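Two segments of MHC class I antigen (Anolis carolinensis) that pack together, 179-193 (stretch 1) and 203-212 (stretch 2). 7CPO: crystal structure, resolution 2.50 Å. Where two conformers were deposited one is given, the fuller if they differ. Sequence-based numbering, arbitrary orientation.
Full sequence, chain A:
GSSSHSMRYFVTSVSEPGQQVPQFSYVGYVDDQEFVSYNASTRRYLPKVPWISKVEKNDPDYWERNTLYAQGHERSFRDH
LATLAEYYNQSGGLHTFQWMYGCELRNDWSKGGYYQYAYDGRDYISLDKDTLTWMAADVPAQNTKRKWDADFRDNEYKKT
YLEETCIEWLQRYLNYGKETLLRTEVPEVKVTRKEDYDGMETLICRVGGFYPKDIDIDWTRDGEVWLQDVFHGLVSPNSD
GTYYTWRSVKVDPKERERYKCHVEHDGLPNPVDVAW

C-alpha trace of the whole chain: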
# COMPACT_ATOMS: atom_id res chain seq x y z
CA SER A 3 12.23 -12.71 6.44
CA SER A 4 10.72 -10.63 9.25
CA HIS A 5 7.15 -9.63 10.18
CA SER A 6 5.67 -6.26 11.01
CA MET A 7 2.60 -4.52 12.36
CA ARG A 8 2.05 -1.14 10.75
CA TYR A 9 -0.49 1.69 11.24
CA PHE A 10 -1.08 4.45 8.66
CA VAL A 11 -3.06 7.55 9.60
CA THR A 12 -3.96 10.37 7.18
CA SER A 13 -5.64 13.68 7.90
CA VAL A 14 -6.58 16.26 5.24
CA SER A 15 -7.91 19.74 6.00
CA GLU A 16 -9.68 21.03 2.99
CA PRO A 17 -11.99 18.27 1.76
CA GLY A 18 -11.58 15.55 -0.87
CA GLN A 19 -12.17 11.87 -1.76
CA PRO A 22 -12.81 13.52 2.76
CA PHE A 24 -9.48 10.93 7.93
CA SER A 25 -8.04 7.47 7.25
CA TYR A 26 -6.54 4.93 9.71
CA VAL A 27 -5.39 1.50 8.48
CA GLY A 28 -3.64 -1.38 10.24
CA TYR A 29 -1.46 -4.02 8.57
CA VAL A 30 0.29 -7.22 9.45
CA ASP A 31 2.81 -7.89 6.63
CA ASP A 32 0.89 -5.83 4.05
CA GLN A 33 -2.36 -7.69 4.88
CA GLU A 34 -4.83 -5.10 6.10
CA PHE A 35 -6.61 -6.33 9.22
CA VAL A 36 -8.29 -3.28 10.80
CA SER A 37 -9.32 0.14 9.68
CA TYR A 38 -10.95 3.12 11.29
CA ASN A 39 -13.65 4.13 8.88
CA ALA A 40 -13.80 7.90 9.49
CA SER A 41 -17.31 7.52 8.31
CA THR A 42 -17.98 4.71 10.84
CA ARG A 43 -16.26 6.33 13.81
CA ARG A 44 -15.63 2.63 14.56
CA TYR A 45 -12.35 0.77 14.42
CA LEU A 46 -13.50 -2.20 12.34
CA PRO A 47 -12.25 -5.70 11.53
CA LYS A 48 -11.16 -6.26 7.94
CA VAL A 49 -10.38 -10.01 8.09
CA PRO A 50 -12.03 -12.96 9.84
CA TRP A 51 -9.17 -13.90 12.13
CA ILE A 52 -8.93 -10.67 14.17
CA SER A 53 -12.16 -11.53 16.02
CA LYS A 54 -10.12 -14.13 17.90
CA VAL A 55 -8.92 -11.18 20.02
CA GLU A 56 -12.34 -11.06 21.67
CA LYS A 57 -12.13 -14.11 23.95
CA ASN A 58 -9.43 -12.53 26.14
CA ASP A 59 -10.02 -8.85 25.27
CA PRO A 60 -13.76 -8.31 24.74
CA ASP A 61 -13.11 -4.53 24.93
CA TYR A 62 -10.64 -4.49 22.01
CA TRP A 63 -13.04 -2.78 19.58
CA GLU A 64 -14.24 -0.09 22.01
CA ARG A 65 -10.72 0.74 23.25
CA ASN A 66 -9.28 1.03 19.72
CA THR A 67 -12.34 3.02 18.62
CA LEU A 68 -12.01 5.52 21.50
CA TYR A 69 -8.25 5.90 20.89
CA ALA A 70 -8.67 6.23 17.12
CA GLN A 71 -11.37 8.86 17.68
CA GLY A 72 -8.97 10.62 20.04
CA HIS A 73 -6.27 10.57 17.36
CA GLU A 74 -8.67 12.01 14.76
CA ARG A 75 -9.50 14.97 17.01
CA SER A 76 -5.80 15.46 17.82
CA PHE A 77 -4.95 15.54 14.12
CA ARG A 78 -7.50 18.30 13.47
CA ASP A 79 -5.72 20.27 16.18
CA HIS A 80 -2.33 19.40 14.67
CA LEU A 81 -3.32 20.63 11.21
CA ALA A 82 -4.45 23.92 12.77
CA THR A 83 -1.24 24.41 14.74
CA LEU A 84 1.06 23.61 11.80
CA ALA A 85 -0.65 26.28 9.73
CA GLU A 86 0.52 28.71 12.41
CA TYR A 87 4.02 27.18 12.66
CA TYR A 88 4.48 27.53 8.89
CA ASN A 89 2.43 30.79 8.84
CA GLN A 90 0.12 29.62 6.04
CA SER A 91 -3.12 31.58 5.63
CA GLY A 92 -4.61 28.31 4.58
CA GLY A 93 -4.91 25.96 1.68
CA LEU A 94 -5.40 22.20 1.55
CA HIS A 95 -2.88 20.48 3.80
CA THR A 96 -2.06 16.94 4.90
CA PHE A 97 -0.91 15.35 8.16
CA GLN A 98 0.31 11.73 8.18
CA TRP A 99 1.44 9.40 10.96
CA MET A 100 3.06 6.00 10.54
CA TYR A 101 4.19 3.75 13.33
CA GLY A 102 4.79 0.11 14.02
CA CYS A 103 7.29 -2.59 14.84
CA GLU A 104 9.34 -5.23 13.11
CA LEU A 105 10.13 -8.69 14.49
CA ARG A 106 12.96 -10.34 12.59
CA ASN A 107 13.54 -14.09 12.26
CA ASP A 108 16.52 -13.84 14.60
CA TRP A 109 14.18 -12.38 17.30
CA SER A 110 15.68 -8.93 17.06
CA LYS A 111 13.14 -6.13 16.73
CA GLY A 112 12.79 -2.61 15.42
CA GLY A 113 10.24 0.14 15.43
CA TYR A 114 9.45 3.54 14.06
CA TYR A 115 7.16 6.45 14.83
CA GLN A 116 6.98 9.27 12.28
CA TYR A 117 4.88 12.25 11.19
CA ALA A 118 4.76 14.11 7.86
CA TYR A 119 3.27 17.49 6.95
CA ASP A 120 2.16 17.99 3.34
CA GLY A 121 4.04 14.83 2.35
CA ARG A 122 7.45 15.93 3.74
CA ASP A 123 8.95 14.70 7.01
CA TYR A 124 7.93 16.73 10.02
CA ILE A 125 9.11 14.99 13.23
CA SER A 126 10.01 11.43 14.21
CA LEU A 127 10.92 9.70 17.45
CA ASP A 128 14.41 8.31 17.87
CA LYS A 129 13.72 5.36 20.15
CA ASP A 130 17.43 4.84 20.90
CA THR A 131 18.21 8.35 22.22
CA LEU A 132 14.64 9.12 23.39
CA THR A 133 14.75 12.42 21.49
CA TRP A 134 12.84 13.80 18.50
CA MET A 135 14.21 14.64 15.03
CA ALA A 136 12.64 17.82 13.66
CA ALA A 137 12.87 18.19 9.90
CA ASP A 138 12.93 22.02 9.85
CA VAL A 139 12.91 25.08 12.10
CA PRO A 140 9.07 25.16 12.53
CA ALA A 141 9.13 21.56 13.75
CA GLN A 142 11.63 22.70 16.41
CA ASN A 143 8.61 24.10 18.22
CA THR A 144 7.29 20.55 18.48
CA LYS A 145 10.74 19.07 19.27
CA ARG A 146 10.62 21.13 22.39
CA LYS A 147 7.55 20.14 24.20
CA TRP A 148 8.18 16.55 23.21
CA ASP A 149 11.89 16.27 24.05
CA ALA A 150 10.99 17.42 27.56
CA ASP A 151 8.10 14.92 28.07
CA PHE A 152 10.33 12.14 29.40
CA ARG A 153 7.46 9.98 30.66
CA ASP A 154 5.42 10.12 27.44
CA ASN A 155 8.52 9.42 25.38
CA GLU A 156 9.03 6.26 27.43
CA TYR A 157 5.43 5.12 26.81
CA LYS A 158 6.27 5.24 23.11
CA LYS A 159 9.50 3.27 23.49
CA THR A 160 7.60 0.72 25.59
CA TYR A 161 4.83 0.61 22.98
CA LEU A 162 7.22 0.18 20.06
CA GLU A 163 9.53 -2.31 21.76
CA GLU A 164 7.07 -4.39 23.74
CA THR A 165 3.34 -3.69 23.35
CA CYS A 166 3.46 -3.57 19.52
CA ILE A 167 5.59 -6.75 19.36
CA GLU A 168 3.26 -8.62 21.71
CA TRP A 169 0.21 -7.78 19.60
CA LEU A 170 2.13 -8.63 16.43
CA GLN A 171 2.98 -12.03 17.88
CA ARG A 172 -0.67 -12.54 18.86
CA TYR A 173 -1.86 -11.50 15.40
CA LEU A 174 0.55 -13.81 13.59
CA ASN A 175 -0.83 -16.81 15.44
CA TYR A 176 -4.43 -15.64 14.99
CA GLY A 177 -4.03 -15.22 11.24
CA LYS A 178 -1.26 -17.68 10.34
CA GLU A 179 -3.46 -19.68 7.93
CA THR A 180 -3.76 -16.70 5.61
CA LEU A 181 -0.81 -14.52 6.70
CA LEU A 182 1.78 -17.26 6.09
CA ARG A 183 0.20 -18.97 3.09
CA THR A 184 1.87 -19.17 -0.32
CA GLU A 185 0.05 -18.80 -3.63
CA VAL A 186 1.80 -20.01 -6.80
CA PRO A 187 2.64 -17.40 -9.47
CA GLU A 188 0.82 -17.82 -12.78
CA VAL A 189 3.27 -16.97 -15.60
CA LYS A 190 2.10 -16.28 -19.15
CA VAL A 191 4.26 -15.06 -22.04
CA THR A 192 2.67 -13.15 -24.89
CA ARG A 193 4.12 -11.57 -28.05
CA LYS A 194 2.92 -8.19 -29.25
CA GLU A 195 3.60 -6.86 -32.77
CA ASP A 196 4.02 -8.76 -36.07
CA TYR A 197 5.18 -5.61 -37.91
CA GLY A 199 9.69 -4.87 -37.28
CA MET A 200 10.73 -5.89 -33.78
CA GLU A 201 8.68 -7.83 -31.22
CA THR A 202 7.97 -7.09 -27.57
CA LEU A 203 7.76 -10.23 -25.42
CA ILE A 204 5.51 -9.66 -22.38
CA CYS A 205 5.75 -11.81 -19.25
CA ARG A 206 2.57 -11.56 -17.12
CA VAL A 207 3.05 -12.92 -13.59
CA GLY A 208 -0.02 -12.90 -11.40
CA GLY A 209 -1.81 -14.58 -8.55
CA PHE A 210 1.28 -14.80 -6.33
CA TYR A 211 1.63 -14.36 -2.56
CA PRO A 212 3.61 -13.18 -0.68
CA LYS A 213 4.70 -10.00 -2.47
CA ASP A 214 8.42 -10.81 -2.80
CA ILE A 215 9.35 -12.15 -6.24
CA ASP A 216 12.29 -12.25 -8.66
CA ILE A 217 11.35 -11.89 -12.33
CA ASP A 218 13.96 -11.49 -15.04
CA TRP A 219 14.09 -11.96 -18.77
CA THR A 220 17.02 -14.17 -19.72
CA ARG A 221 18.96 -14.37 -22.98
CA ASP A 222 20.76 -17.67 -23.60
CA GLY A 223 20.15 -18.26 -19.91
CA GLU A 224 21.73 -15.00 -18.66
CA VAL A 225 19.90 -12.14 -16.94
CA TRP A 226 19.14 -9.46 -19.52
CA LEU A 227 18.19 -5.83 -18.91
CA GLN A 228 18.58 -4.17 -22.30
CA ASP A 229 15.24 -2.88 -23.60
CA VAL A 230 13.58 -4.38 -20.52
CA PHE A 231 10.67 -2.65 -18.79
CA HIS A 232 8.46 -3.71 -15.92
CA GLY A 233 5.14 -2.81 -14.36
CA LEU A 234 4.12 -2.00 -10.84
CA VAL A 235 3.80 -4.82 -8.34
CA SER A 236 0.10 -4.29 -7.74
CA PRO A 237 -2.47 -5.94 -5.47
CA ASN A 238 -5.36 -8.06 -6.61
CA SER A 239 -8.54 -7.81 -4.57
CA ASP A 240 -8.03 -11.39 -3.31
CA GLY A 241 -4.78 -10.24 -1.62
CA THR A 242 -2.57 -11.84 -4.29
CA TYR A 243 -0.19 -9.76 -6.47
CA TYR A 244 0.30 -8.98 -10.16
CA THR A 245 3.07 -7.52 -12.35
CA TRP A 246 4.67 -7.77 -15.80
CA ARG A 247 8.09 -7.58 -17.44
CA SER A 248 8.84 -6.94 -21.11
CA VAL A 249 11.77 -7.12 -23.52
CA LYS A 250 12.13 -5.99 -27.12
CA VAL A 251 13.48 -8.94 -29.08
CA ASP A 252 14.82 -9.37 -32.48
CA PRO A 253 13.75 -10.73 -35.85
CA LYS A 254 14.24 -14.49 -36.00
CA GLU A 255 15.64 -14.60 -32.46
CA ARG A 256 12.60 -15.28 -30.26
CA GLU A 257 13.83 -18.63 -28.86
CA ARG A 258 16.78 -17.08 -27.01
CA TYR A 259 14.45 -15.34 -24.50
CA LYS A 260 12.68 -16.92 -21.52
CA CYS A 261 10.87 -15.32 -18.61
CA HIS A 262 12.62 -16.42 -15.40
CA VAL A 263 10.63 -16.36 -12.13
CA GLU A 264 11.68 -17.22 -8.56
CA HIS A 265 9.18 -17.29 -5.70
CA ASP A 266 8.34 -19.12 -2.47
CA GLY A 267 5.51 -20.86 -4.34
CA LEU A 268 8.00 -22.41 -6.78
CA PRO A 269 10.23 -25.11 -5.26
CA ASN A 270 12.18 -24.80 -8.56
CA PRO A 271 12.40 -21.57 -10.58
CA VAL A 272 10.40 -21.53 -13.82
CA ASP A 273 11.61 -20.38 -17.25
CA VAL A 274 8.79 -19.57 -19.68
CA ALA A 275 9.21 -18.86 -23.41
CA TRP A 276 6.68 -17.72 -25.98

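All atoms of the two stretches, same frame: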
# COMPACT_ATOMS: atom_id res chain seq x y z
N GLU A 179 -2.97 -18.92 9.08
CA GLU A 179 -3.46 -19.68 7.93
C GLU A 179 -3.50 -18.84 6.67
O GLU A 179 -3.24 -19.35 5.58
CB GLU A 179 -4.84 -20.27 8.22
CG GLU A 179 -5.01 -20.83 9.64
CD GLU A 179 -5.17 -19.76 10.79
OE1 GLU A 179 -5.53 -18.57 10.55
OE2 GLU A 179 -4.91 -20.15 11.96
N THR A 180 -3.80 -17.55 6.79
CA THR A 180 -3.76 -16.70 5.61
C THR A 180 -2.52 -15.81 5.55
O THR A 180 -2.04 -15.52 4.45
CB THR A 180 -5.03 -15.86 5.51
OG1 THR A 180 -5.15 -15.02 6.66
CG2 THR A 180 -6.25 -16.75 5.46
N LEU A 181 -1.97 -15.41 6.70
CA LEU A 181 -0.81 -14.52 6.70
C LEU A 181 0.45 -15.22 6.20
O LEU A 181 1.33 -14.57 5.61
CB LEU A 181 -0.56 -13.98 8.11
CG LEU A 181 -1.58 -12.96 8.62
CD1 LEU A 181 -1.43 -12.82 10.15
CD2 LEU A 181 -1.38 -11.63 7.91
N LEU A 182 0.56 -16.53 6.42
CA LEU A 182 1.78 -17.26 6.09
C LEU A 182 1.56 -18.25 4.96
O LEU A 182 2.40 -19.12 4.73
CB LEU A 182 2.30 -17.96 7.35
CG LEU A 182 2.38 -16.99 8.54
CD1 LEU A 182 2.72 -17.69 9.82
CD2 LEU A 182 3.37 -15.86 8.27
N ARG A 183 0.46 -18.12 4.23
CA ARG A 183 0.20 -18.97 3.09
C ARG A 183 1.13 -18.61 1.93
O ARG A 183 1.79 -17.56 1.92
CB ARG A 183 -1.25 -18.84 2.64
CG ARG A 183 -1.52 -17.59 1.79
CD ARG A 183 -3.02 -17.38 1.61
NE ARG A 183 -3.34 -16.41 0.56
CZ ARG A 183 -3.21 -15.09 0.66
NH1 ARG A 183 -2.74 -14.54 1.78
NH2 ARG A 183 -3.55 -14.33 -0.36
N THR A 184 1.20 -19.49 0.94
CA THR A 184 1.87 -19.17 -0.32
C THR A 184 0.90 -19.48 -1.44
O THR A 184 0.19 -20.49 -1.40
CB THR A 184 3.19 -19.95 -0.53
OG1 THR A 184 2.89 -21.33 -0.78
CG2 THR A 184 4.10 -19.86 0.70
N GLU A 185 0.83 -18.58 -2.42
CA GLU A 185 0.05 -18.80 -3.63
C GLU A 185 0.99 -18.79 -4.83
O GLU A 185 1.85 -17.91 -4.95
CB GLU A 185 -1.04 -17.74 -3.77
CG GLU A 185 -2.02 -17.74 -2.61
CD GLU A 185 -3.45 -17.38 -3.01
OE1 GLU A 185 -3.93 -17.88 -4.06
OE2 GLU A 185 -4.11 -16.60 -2.27
N VAL A 186 0.83 -19.77 -5.72
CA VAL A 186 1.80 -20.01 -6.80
C VAL A 186 1.65 -18.95 -7.88
O VAL A 186 0.52 -18.68 -8.33
CB VAL A 186 1.61 -21.41 -7.38
CG1 VAL A 186 2.65 -21.67 -8.46
CG2 VAL A 186 1.71 -22.46 -6.28
N PRO A 187 2.73 -18.29 -8.31
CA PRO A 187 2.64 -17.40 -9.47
C PRO A 187 2.13 -18.12 -10.71
O PRO A 187 2.37 -19.31 -10.92
CB PRO A 187 4.09 -16.94 -9.67
CG PRO A 187 4.77 -17.22 -8.38
CD PRO A 187 4.10 -18.40 -7.79
N GLU A 188 1.40 -17.37 -11.52
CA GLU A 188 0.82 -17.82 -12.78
C GLU A 188 1.49 -17.00 -13.87
O GLU A 188 1.22 -15.79 -13.99
CB GLU A 188 -0.70 -17.64 -12.78
CG GLU A 188 -1.41 -18.27 -11.57
CD GLU A 188 -2.54 -17.41 -10.95
OE1 GLU A 188 -3.14 -16.57 -11.66
OE2 GLU A 188 -2.84 -17.60 -9.75
N VAL A 189 2.37 -17.64 -14.65
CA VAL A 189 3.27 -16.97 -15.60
C VAL A 189 2.80 -17.24 -17.02
O VAL A 189 2.69 -18.40 -17.44
CB VAL A 189 4.71 -17.46 -15.44
CG1 VAL A 189 5.65 -16.60 -16.31
CG2 VAL A 189 5.13 -17.46 -13.98
N LYS A 190 2.57 -16.18 -17.78
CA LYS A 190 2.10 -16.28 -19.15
C LYS A 190 2.92 -15.34 -20.02
O LYS A 190 3.07 -14.16 -19.70
CB LYS A 190 0.60 -15.94 -19.23
CG LYS A 190 0.04 -15.78 -20.62
CD LYS A 190 -1.07 -16.79 -20.82
CE LYS A 190 -1.81 -16.59 -22.13
NZ LYS A 190 -2.61 -15.36 -22.09
N VAL A 191 3.48 -15.86 -21.10
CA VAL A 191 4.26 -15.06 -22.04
C VAL A 191 3.41 -14.80 -23.27
O VAL A 191 2.91 -15.73 -23.89
CB VAL A 191 5.58 -15.76 -22.44
CG1 VAL A 191 6.40 -14.83 -23.33
CG2 VAL A 191 6.39 -16.16 -21.22
N THR A 192 3.28 -13.53 -23.63
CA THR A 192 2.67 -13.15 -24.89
C THR A 192 3.69 -12.40 -25.77
O THR A 192 4.80 -12.07 -25.34
CB THR A 192 1.42 -12.30 -24.65
OG1 THR A 192 1.77 -11.18 -23.83
CG2 THR A 192 0.32 -13.13 -23.98
N ARG A 193 3.28 -12.14 -27.01
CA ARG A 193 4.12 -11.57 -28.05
C ARG A 193 3.28 -10.54 -28.79
O ARG A 193 2.17 -10.86 -29.22
CB ARG A 193 4.60 -12.68 -29.00
CG ARG A 193 5.35 -12.21 -30.22
CD ARG A 193 5.42 -13.33 -31.24
NE ARG A 193 4.13 -13.51 -31.90
CZ ARG A 193 3.71 -12.78 -32.93
NH1 ARG A 193 4.49 -11.83 -33.43
NH2 ARG A 193 2.52 -13.01 -33.46
N LEU A 203 8.21 -9.05 -26.16
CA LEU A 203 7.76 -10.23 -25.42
C LEU A 203 7.33 -9.80 -24.02
O LEU A 203 8.13 -9.24 -23.26
CB LEU A 203 8.87 -11.28 -25.36
CG LEU A 203 9.37 -11.90 -26.68
CD1 LEU A 203 10.29 -13.10 -26.43
CD2 LEU A 203 8.21 -12.28 -27.59
N ILE A 204 6.07 -10.07 -23.67
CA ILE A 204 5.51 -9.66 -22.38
C ILE A 204 5.38 -10.88 -21.47
O ILE A 204 4.81 -11.90 -21.86
CB ILE A 204 4.16 -8.97 -22.54
CG1 ILE A 204 4.31 -7.72 -23.42
CG2 ILE A 204 3.58 -8.60 -21.18
CD1 ILE A 204 3.00 -7.10 -23.77
N CYS A 205 5.90 -10.77 -20.26
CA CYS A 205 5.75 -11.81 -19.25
C CYS A 205 4.78 -11.31 -18.17
O CYS A 205 5.13 -10.42 -17.38
CB CYS A 205 7.11 -12.18 -18.66
SG CYS A 205 6.97 -13.50 -17.50
N ARG A 206 3.56 -11.87 -18.15
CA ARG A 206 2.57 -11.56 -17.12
C ARG A 206 2.70 -12.58 -15.99
O ARG A 206 2.69 -13.79 -16.24
CB ARG A 206 1.14 -11.58 -17.66
CG ARG A 206 0.09 -11.88 -16.55
CD ARG A 206 -1.25 -12.51 -17.03
NE ARG A 206 -2.28 -11.48 -17.12
CZ ARG A 206 -3.17 -11.20 -16.17
NH1 ARG A 206 -3.20 -11.89 -15.04
NH2 ARG A 206 -4.03 -10.22 -16.37
N VAL A 207 2.83 -12.09 -14.76
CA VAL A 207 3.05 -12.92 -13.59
C VAL A 207 2.05 -12.47 -12.54
O VAL A 207 2.14 -11.34 -12.04
CB VAL A 207 4.48 -12.84 -13.06
CG1 VAL A 207 4.71 -13.90 -11.99
CG2 VAL A 207 5.46 -13.04 -14.21
N GLY A 208 1.09 -13.33 -12.21
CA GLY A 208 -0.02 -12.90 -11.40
C GLY A 208 -0.49 -14.00 -10.47
O GLY A 208 -0.13 -15.17 -10.64
N GLY A 209 -1.29 -13.61 -9.49
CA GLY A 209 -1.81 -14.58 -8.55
C GLY A 209 -0.81 -15.08 -7.53
O GLY A 209 -1.00 -16.18 -7.00
N PHE A 210 0.24 -14.32 -7.23
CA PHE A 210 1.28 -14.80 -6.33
C PHE A 210 1.17 -14.12 -4.97
O PHE A 210 0.67 -12.99 -4.85
CB PHE A 210 2.70 -14.61 -6.92
CG PHE A 210 3.07 -13.17 -7.27
CD1 PHE A 210 2.82 -12.65 -8.54
CD2 PHE A 210 3.76 -12.37 -6.36
CE1 PHE A 210 3.18 -11.34 -8.88
CE2 PHE A 210 4.13 -11.06 -6.70
CZ PHE A 210 3.83 -10.54 -7.96
N TYR A 211 1.61 -14.84 -3.93
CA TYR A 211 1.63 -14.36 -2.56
C TYR A 211 2.63 -15.22 -1.80
O TYR A 211 2.60 -16.45 -1.94
CB TYR A 211 0.26 -14.44 -1.88
CG TYR A 211 0.29 -13.91 -0.48
CD1 TYR A 211 0.14 -12.53 -0.23
CD2 TYR A 211 0.52 -14.75 0.60
CE1 TYR A 211 0.20 -12.03 1.05
CE2 TYR A 211 0.58 -14.25 1.90
CZ TYR A 211 0.41 -12.90 2.12
OH TYR A 211 0.46 -12.41 3.41
N PRO A 212 3.51 -14.62 -0.99
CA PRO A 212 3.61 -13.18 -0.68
C PRO A 212 4.16 -12.30 -1.81
O PRO A 212 4.40 -12.76 -2.92
CB PRO A 212 4.55 -13.16 0.53
CG PRO A 212 5.38 -14.39 0.39
CD PRO A 212 4.44 -15.43 -0.18

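Two segments of one chain run antiparallel, burying 962 Å² between them: a regular two-stranded ladder at one end and, at the other, a tyrosine pointing at the end of a helix. In the ladder, strand 188-193 lies beside 203-208. Glu188, Lys190 and Thr192 each exchange a pair of backbone hydrogen bonds with Gly208, Arg206 and Ile204; Lys190 N to Arg206 O and Arg206 N to Lys190 O both measure 2.8 Å. Between these pairs the alpha carbons close in, and Val191 CA approaches Ile204 O to 3.2 Å in a CA-H...O contact.

The two faces differ in character. Val189, Val191, Cys205, Val207 and Leu203 line one, together with Arg193, whose aliphatic CG rests 3.9 Å from Leu203 CD2. Here Val189, with chi1 in t, packs against two neighbours: CG1 lies 3.6 Å from Cys205 SG and 4.1 Å from Val207 CG2, and CG2 lies 4.1 Å from Val207 CG1. Cys205 is itself bonded covalently elsewhere in the structure. The other face carries Glu188, Lys190, Thr192, Ile204 and Arg206; the ends of Lys190 and Arg206 lead away from the opposing stretch, while Thr192 OG1 sits 3.5 Å from Ile204 CB.

At Gly209 the chain turns a corner. Its phi of 74° favours glycine, and the carboxylate of Glu188 fills the space a side chain would need: Glu188 OE2 is 3.4 Å from Gly209 CA, and an ideal CB would lie 1.9 Å from that oxygen, a clash. Buried Pro187 plugs the adjoining gap with its compact ring, placing CB 3.9 Å from Val207 CG1 and CG 3.6 Å from Phe210 CB, while the end of Phe210 leads away from stretch 1.

Beyond the corner a single bridge resumes the pairing, Glu185 N to Tyr211 O at 2.8 Å and Tyr211 N to Glu185 O at 3.2 Å. Tyr211 is the largest bump of the contact, with 136 Å² covered. Its chi1 in t extends the ring under the Arg183 guanidinium and toward the helix end, where its OH donates to Leu181 O at 3.2 Å, near the ring plane. The Arg183 guanidinium lies flat over one ring face, planes at 19°, with CZ 4.0 Å from the ring centroid, combining stacking with a cation-pi interaction. This lid is held in place from within its own stretch: Arg183 NH1 donates to Thr180 O at 2.9 Å, and Arg183 NE forms a salt bridge with Glu185 OE2 at 2.9 Å. Pro212, after a cis peptide bond, closes the edge, its CD 4.0 Å from Arg183 O.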